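Local coordinates for magnetosome membrane protein MamB, putative Co/Zn/Cd cation transporter. Cation diffusion facilitator family (PDB 6QFJ), which probably transports divalent metal cations across the magnetosome membrane as a cation diffusion facilitator, of which this chain is the C-terminal domain, at residues Y6-T17 with E58-R69. Sequence-based numbering, arbitrary orientation. Where two conformers were deposited one is given.
Sequences YIEAIANVLEKT and EVNQIIKEIVDR
Helices 6-15 and 58-66 pack roughly antiparallel, their axes 10.2 Å apart at closest approach and 142° between directions; Y6 lies opposite V67, I10 opposite I63 and L14 opposite V59. The seam illustrates knobs-into-holes packing. I66 is the knob, seated among Y6, A9, I10 and V13, with its CD1 3.9 Å from V13 CG2. Farther along, V13 and I62 meet tip to tip, CG1 to CD1 at 3.7 Å, and L14 CD2 flanks the same I62 methyl. I10 CD1 reaches I63 CG1 at 3.8 Å. Y6 holds CG anti to its carbonyl carbon (chi1 -73°), which carries the ring to V67, just past helix 58-66. There V67 lays CG1 over one ring face in a CH-pi contact, 4.2 Å from the centroid. In one of two D68 conformers, Y6 OH donates to D68 OD1 at 2.6 Å, at the ring edge and on the oxygen's anti side, 21° out of the carboxylate plane. With an alanine at Y6, D68 would probably lose this donor and V67 the aromatic face beside CG1. In this α-β-β-α-β domain, the metallochaperone-like fold of CDF C-terminal domains, both helices lie against one sheet: I10 and V67 touch F37, I63 rests on I39 and V73, and L14 packs on V23.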
ATOM      1  N   TYR A   6      -2.150   8.342  -9.742  1.00 47.88           N
ATOM      2  CA  TYR A   6      -2.058   7.003  -9.269  1.00 48.30           C
ATOM      3  C   TYR A   6      -2.099   6.905  -7.731  1.00 49.57           C
ATOM      4  O   TYR A   6      -2.817   6.069  -7.173  1.00 48.72           O
ATOM      5  CB  TYR A   6      -0.761   6.366  -9.757  1.00 46.67           C
ATOM      6  CG  TYR A   6      -0.712   6.010 -11.246  1.00 47.04           C
ATOM      7  CD1 TYR A   6      -1.732   5.227 -11.851  1.00 48.50           C
ATOM      8  CD2 TYR A   6       0.379   6.369 -12.017  1.00 45.98           C
ATOM      9  CE1 TYR A   6      -1.668   4.833 -13.164  1.00 48.45           C
ATOM     10  CE2 TYR A   6       0.460   6.008 -13.345  1.00 49.16           C
ATOM     11  CZ  TYR A   6      -0.567   5.241 -13.932  1.00 53.98           C
ATOM     12  OH  TYR A   6      -0.501   4.907 -15.279  1.00 60.01           O
ATOM     13  N   ILE A   7      -1.303   7.743  -7.066  1.00 48.89           N
ATOM     14  CA  ILE A   7      -1.261   7.790  -5.613  1.00 47.69           C
ATOM     15  C   ILE A   7      -2.661   8.036  -4.999  1.00 46.24           C
ATOM     16  O   ILE A   7      -3.059   7.341  -4.054  1.00 42.01           O
ATOM     17  CB  ILE A   7      -0.252   8.824  -5.118  1.00 47.17           C
ATOM     18  CG1 ILE A   7       1.161   8.280  -5.349  1.00 48.71           C
ATOM     19  CG2 ILE A   7      -0.462   9.148  -3.629  1.00 47.39           C
ATOM     20  CD1 ILE A   7       2.276   9.274  -4.983  1.00 53.17           C
ATOM     21  N   GLU A   8      -3.394   8.974  -5.573  1.00 46.05           N
ATOM     22  CA  GLU A   8      -4.715   9.294  -5.114  1.00 43.75           C
ATOM     23  C   GLU A   8      -5.691   8.133  -5.258  1.00 40.44           C
ATOM     24  O   GLU A   8      -6.477   7.868  -4.351  1.00 34.51           O
ATOM     25  CB  GLU A   8      -5.253  10.469  -5.900  1.00 49.99           C
ATOM     26  CG  GLU A   8      -6.676  10.774  -5.552  1.00 56.02           C
ATOM     27  CD  GLU A   8      -7.338  11.930  -6.317  1.00 64.17           C
ATOM     28  OE1 GLU A   8      -8.474  12.267  -5.946  1.00 69.25           O
ATOM     29  OE2 GLU A   8      -6.763  12.495  -7.267  1.00 72.82           O
ATOM     30  N   ALA A   9      -5.633   7.405  -6.387  1.00 38.51           N
ATOM     31  CA  ALA A   9      -6.519   6.316  -6.557  1.00 38.98           C
ATOM     32  C   ALA A   9      -6.111   5.158  -5.596  1.00 34.32           C
ATOM     33  O   ALA A   9      -6.951   4.471  -5.030  1.00 32.17           O
ATOM     34  CB  ALA A   9      -6.524   5.869  -8.025  1.00 40.94           C
ATOM     35  N   ILE A  10      -4.823   4.892  -5.508  1.00 35.60           N
ATOM     36  CA  ILE A  10      -4.309   3.893  -4.565  1.00 33.10           C
ATOM     37  C   ILE A  10      -4.771   4.192  -3.123  1.00 32.80           C
ATOM     38  O   ILE A  10      -5.365   3.350  -2.478  1.00 30.54           O
ATOM     39  CB  ILE A  10      -2.771   3.741  -4.647  1.00 34.39           C
ATOM     40  CG1 ILE A  10      -2.363   3.158  -5.967  1.00 35.72           C
ATOM     41  CG2 ILE A  10      -2.254   2.800  -3.554  1.00 34.12           C
ATOM     42  CD1 ILE A  10      -0.884   3.304  -6.264  1.00 37.08           C
ATOM     43  N   ALA A  11      -4.637   5.430  -2.680  1.00 35.56           N
ATOM     44  CA  ALA A  11      -5.090   5.826  -1.349  1.00 34.82           C
ATOM     45  C   ALA A  11      -6.564   5.656  -1.206  1.00 36.54           C
ATOM     46  O   ALA A  11      -6.998   5.183  -0.179  1.00 32.45           O
ATOM     47  CB  ALA A  11      -4.730   7.293  -1.036  1.00 36.78           C
ATOM     48  N   ASN A  12      -7.330   5.973  -2.251  1.00 35.95           N
ATOM     49  CA  ASN A  12      -8.776   5.824  -2.175  1.00 34.50           C
ATOM     50  C   ASN A  12      -9.122   4.361  -1.947  1.00 30.96           C
ATOM     51  O   ASN A  12      -9.953   4.040  -1.122  1.00 31.62           O
ATOM     52  CB  ASN A  12      -9.486   6.294  -3.452  1.00 38.05           C
ATOM     53  CG  ASN A  12      -9.630   7.801  -3.529  1.00 42.99           C
ATOM     54  OD1 ASN A  12      -9.507   8.436  -2.523  1.00 47.35           O
ATOM     55  ND2 ASN A  12      -9.821   8.391  -4.724  1.00 43.57           N
ATOM     56  N   VAL A  13      -8.424   3.453  -2.617  1.00 29.15           N
ATOM     57  CA  VAL A  13      -8.740   2.029  -2.445  1.00 26.59           C
ATOM     58  C   VAL A  13      -8.371   1.551  -1.083  1.00 26.55           C
ATOM     59  O   VAL A  13      -9.166   0.861  -0.369  1.00 26.93           O
ATOM     60  CB  VAL A  13      -8.122   1.172  -3.530  1.00 25.29           C
ATOM     61  CG1 VAL A  13      -8.439  -0.312  -3.267  1.00 24.39           C
ATOM     62  CG2 VAL A  13      -8.672   1.596  -4.888  1.00 26.55           C
ATOM     63  N   LEU A  14      -7.157   1.876  -0.675  1.00 27.65           N
ATOM     64  CA  LEU A  14      -6.587   1.353   0.565  1.00 28.85           C
ATOM     65  C   LEU A  14      -7.433   1.823   1.764  1.00 30.50           C
ATOM     66  O   LEU A  14      -7.687   1.038   2.672  1.00 32.57           O
ATOM     67  CB  LEU A  14      -5.140   1.821   0.774  1.00 30.98           C
ATOM     68  CG  LEU A  14      -4.131   1.250  -0.209  1.00 32.73           C
ATOM     69  CD1 LEU A  14      -2.730   1.751   0.061  1.00 36.79           C
ATOM     70  CD2 LEU A  14      -4.101  -0.243  -0.219  1.00 32.82           C
ATOM     71  N   GLU A  15      -7.935   3.049   1.707  1.00 32.08           N
ATOM     72  CA  GLU A  15      -8.810   3.568   2.730  1.00 35.53           C
ATOM     73  C   GLU A  15     -10.067   2.732   2.932  1.00 35.43           C
ATOM     74  O   GLU A  15     -10.676   2.768   4.005  1.00 36.20           O
ATOM     75  CB  GLU A  15      -9.232   5.037   2.449  1.00 41.49           C
ATOM     76  CG  GLU A  15      -8.793   6.035   3.489  1.00 55.97           C
ATOM     77  CD  GLU A  15      -7.280   6.098   3.694  1.00 61.65           C
ATOM     78  OE1 GLU A  15      -6.773   5.701   4.800  0.50 48.66           O
ATOM     79  OE2 GLU A  15      -6.641   6.590   2.718  0.50 57.73           O
ATOM     80  N   LYS A  16     -10.517   2.085   1.887  1.00 33.45           N
ATOM     81  CA  LYS A  16     -11.742   1.337   1.923  1.00 36.34           C
ATOM     82  C   LYS A  16     -11.452  -0.148   1.992  1.00 31.61           C
ATOM     83  O   LYS A  16     -12.352  -0.952   1.875  1.00 32.80           O
ATOM     84  CB  LYS A  16     -12.568   1.618   0.666  1.00 40.78           C
ATOM     85  CG  LYS A  16     -12.911   3.060   0.417  1.00 47.46           C
ATOM     86  CD  LYS A  16     -13.899   3.166  -0.725  1.00 57.31           C
ATOM     87  CE  LYS A  16     -13.330   3.892  -1.923  1.00 62.60           C
ATOM     88  NZ  LYS A  16     -13.320   5.377  -1.734  1.00 74.03           N
ATOM     89  N   THR A  17     -10.196  -0.535   2.203  1.00 30.04           N
ATOM     90  CA  THR A  17      -9.855  -1.950   2.251  1.00 25.13           C
ATOM     91  C   THR A  17      -9.927  -2.375   3.717  1.00 26.66           C
ATOM     92  O   THR A  17      -9.132  -1.909   4.557  1.00 27.29           O
ATOM     93  CB  THR A  17      -8.507  -2.146   1.603  1.00 27.22           C
ATOM     94  OG1 THR A  17      -8.614  -1.684   0.259  1.00 27.00           O
ATOM     95  CG2 THR A  17      -8.074  -3.642   1.544  1.00 26.51           C
ATOM     96  N   GLU A  58      -2.490  -8.458  -1.140  1.00 28.38           N
ATOM     97  CA  GLU A  58      -3.649  -7.587  -1.574  1.00 28.54           C
ATOM     98  C   GLU A  58      -3.237  -6.240  -2.003  1.00 25.31           C
ATOM     99  O   GLU A  58      -3.760  -5.686  -3.000  1.00 28.24           O
ATOM    100  CB  GLU A  58      -4.719  -7.383  -0.452  1.00 31.14           C
ATOM    101  CG  GLU A  58      -5.736  -8.505  -0.289  1.00 40.86           C
ATOM    102  CD  GLU A  58      -6.888  -8.207   0.763  1.00 50.01           C
ATOM    103  OE1 GLU A  58      -6.762  -7.190   1.520  1.00 45.44           O
ATOM    104  OE2 GLU A  58      -7.942  -8.950   0.784  1.00 55.29           O
ATOM    105  N   VAL A  59      -2.298  -5.640  -1.252  1.00 24.08           N
ATOM    106  CA  VAL A  59      -1.816  -4.314  -1.651  1.00 26.00           C
ATOM    107  C   VAL A  59      -1.121  -4.293  -2.995  1.00 24.98           C
ATOM    108  O   VAL A  59      -1.290  -3.399  -3.850  1.00 23.20           O
ATOM    109  CB  VAL A  59      -0.836  -3.721  -0.620  1.00 28.33           C
ATOM    110  CG1 VAL A  59      -0.177  -2.460  -1.149  1.00 27.96           C
ATOM    111  CG2 VAL A  59      -1.592  -3.453   0.610  1.00 30.82           C
ATOM    112  N   ASN A  60      -0.364  -5.324  -3.221  1.00 27.77           N
ATOM    113  CA  ASN A  60       0.350  -5.478  -4.470  1.00 27.73           C
ATOM    114  C   ASN A  60      -0.646  -5.627  -5.648  1.00 28.55           C
ATOM    115  O   ASN A  60      -0.470  -5.018  -6.697  1.00 29.78           O
ATOM    116  CB  ASN A  60       1.175  -6.768  -4.390  1.00 30.29           C
ATOM    117  CG  ASN A  60       2.105  -6.945  -5.584  1.00 37.72           C
ATOM    118  OD1 ASN A  60       1.861  -7.787  -6.444  1.00 44.22           O
ATOM    119  ND2 ASN A  60       3.183  -6.206  -5.608  1.00 43.60           N
ATOM    120  N   GLN A  61      -1.696  -6.413  -5.443  1.00 25.47           N
ATOM    121  CA  GLN A  61      -2.741  -6.597  -6.445  1.00 23.57           C
ATOM    122  C   GLN A  61      -3.379  -5.256  -6.779  1.00 23.62           C
ATOM    123  O   GLN A  61      -3.573  -4.896  -7.938  1.00 21.80           O
ATOM    124  CB  GLN A  61      -3.771  -7.580  -5.850  1.00 24.83           C
ATOM    125  CG  GLN A  61      -4.907  -7.983  -6.810  1.00 26.16           C
ATOM    126  CD  GLN A  61      -5.934  -6.933  -7.054  1.00 25.96           C
ATOM    127  OE1 GLN A  61      -6.410  -6.255  -6.142  1.00 25.36           O
ATOM    128  NE2 GLN A  61      -6.314  -6.767  -8.345  1.00 28.46           N
ATOM    129  N   ILE A  62      -3.678  -4.485  -5.763  1.00 23.72           N
ATOM    130  CA  ILE A  62      -4.290  -3.150  -6.012  1.00 24.05           C
ATOM    131  C   ILE A  62      -3.454  -2.283  -6.872  1.00 24.39           C
ATOM    132  O   ILE A  62      -3.912  -1.747  -7.892  1.00 27.23           O
ATOM    133  CB  ILE A  62      -4.610  -2.464  -4.665  1.00 24.45           C
ATOM    134  CG1 ILE A  62      -5.684  -3.246  -3.960  1.00 24.78           C
ATOM    135  CG2 ILE A  62      -5.025  -1.029  -4.891  1.00 23.18           C
ATOM    136  CD1 ILE A  62      -5.890  -2.905  -2.506  1.00 27.37           C
ATOM    137  N   ILE A  63      -2.156  -2.211  -6.542  1.00 26.10           N
ATOM    138  CA  ILE A  63      -1.278  -1.378  -7.347  1.00 27.00           C
ATOM    139  C   ILE A  63      -1.159  -1.854  -8.767  1.00 29.21           C
ATOM    140  O   ILE A  63      -1.299  -1.053  -9.727  1.00 33.71           O
ATOM    141  CB  ILE A  63       0.073  -1.205  -6.677  1.00 28.70           C
ATOM    142  CG1 ILE A  63      -0.158  -0.384  -5.447  1.00 33.84           C
ATOM    143  CG2 ILE A  63       1.050  -0.478  -7.638  1.00 30.98           C
ATOM    144  CD1 ILE A  63       1.032  -0.284  -4.581  1.00 38.81           C
ATOM    145  N   LYS A  64      -0.917  -3.153  -8.948  1.00 30.14           N
ATOM    146  CA  LYS A  64      -0.814  -3.698 -10.287  1.00 32.20           C
ATOM    147  C   LYS A  64      -2.081  -3.455 -11.121  1.00 30.44           C
ATOM    148  O   LYS A  64      -2.012  -3.259 -12.329  1.00 32.62           O
ATOM    149  CB  LYS A  64      -0.604  -5.212 -10.211  1.00 34.16           C
ATOM    150  CG  LYS A  64       0.617  -5.637  -9.477  1.00 35.48           C
ATOM    151  CD  LYS A  64       1.823  -4.998 -10.061  1.00 39.39           C
ATOM    152  CE  LYS A  64       3.052  -5.732  -9.570  1.00 42.66           C
ATOM    153  NZ  LYS A  64       4.269  -4.974  -9.956  1.00 43.31           N
ATOM    154  N   GLU A  65      -3.238  -3.490 -10.488  1.00 28.01           N
ATOM    155  CA  GLU A  65      -4.433  -3.223 -11.210  1.00 30.18           C
ATOM    156  C   GLU A  65      -4.568  -1.762 -11.581  1.00 30.20           C
ATOM    157  O   GLU A  65      -5.008  -1.432 -12.678  1.00 34.97           O
ATOM    158  CB  GLU A  65      -5.697  -3.663 -10.454  1.00 29.12           C
ATOM    159  CG  GLU A  65      -6.972  -3.387 -11.267  1.00 30.56           C
ATOM    160  CD  GLU A  65      -8.243  -3.929 -10.585  1.00 35.44           C
ATOM    161  OE1 GLU A  65      -8.140  -4.852  -9.765  1.00 33.44           O
ATOM    162  OE2 GLU A  65      -9.376  -3.457 -10.906  1.00 33.34           O
ATOM    163  N   ILE A  66      -4.242  -0.870 -10.674  1.00 30.73           N
ATOM    164  CA  ILE A  66      -4.418   0.578 -10.958  1.00 32.52           C
ATOM    165  C   ILE A  66      -3.395   1.165 -11.898  1.00 32.37           C
ATOM    166  O   ILE A  66      -3.727   1.974 -12.750  1.00 38.15           O
ATOM    167  CB  ILE A  66      -4.431   1.350  -9.637  1.00 35.51           C
ATOM    168  CG1 ILE A  66      -5.657   0.927  -8.890  1.00 37.92           C
ATOM    169  CG2 ILE A  66      -4.413   2.864  -9.864  1.00 38.20           C
ATOM    170  CD1 ILE A  66      -6.041   1.820  -7.769  1.00 43.26           C
ATOM    171  N   VAL A  67      -2.143   0.791 -11.741  1.00 32.77           N
ATOM    172  CA  VAL A  67      -1.056   1.311 -12.557  1.00 34.00           C
ATOM    173  C   VAL A  67      -0.837   0.438 -13.789  1.00 38.17           C
ATOM    174  O   VAL A  67      -0.467  -0.730 -13.675  1.00 40.38           O
ATOM    175  CB  VAL A  67       0.228   1.337 -11.671  1.00 35.20           C
ATOM    176  CG1 VAL A  67       1.365   1.937 -12.403  1.00 40.28           C
ATOM    177  CG2 VAL A  67      -0.001   2.085 -10.370  1.00 35.76           C
ATOM    178  N   ASP A  68      -0.977   1.034 -14.959  1.00 46.50           N
ATOM    179  CA  ASP A  68      -0.877   0.316 -16.219  0.50 53.53           C
ATOM    180  C   ASP A  68       0.575  -0.132 -16.486  1.00 54.88           C
ATOM    181  O   ASP A  68       0.850  -1.273 -16.900  1.00 59.98           O
ATOM    182  CB  ASP A  68      -1.316   1.232 -17.368  0.50 56.41           C
ATOM    183  CG  ASP A  68      -2.433   2.225 -16.962  0.50 58.25           C
ATOM    184  OD1 ASP A  68      -2.161   3.125 -16.119  0.50 56.63           O
ATOM    185  OD2 ASP A  68      -3.568   2.109 -17.483  0.50 54.92           O
ATOM    186  N   ARG A  69       1.499   0.765 -16.206  1.00 54.03           N
ATOM    187  CA  ARG A  69       2.918   0.517 -16.439  1.00 50.77           C
ATOM    188  C   ARG A  69       3.549  -0.430 -15.432  1.00 43.02           C
ATOM    189  O   ARG A  69       2.988  -0.734 -14.365  1.00 38.84           O
ATOM    190  CB  ARG A  69       3.685   1.834 -16.334  1.00 58.06           C
ATOM    191  CG  ARG A  69       2.751   3.024 -16.153  1.00 62.09           C
ATOM    192  CD  ARG A  69       3.434   4.383 -16.403  1.00 66.49           C
ATOM    193  NE  ARG A  69       4.865   4.344 -16.233  1.00 69.40           N
ATOM    194  CZ  ARG A  69       5.597   5.424 -16.052  1.00 76.53           C
ATOM    195  NH1 ARG A  69       6.903   5.287 -15.882  1.00 84.25           N
ATOM    196  NH2 ARG A  69       5.035   6.624 -16.003  1.00 75.90           N
TER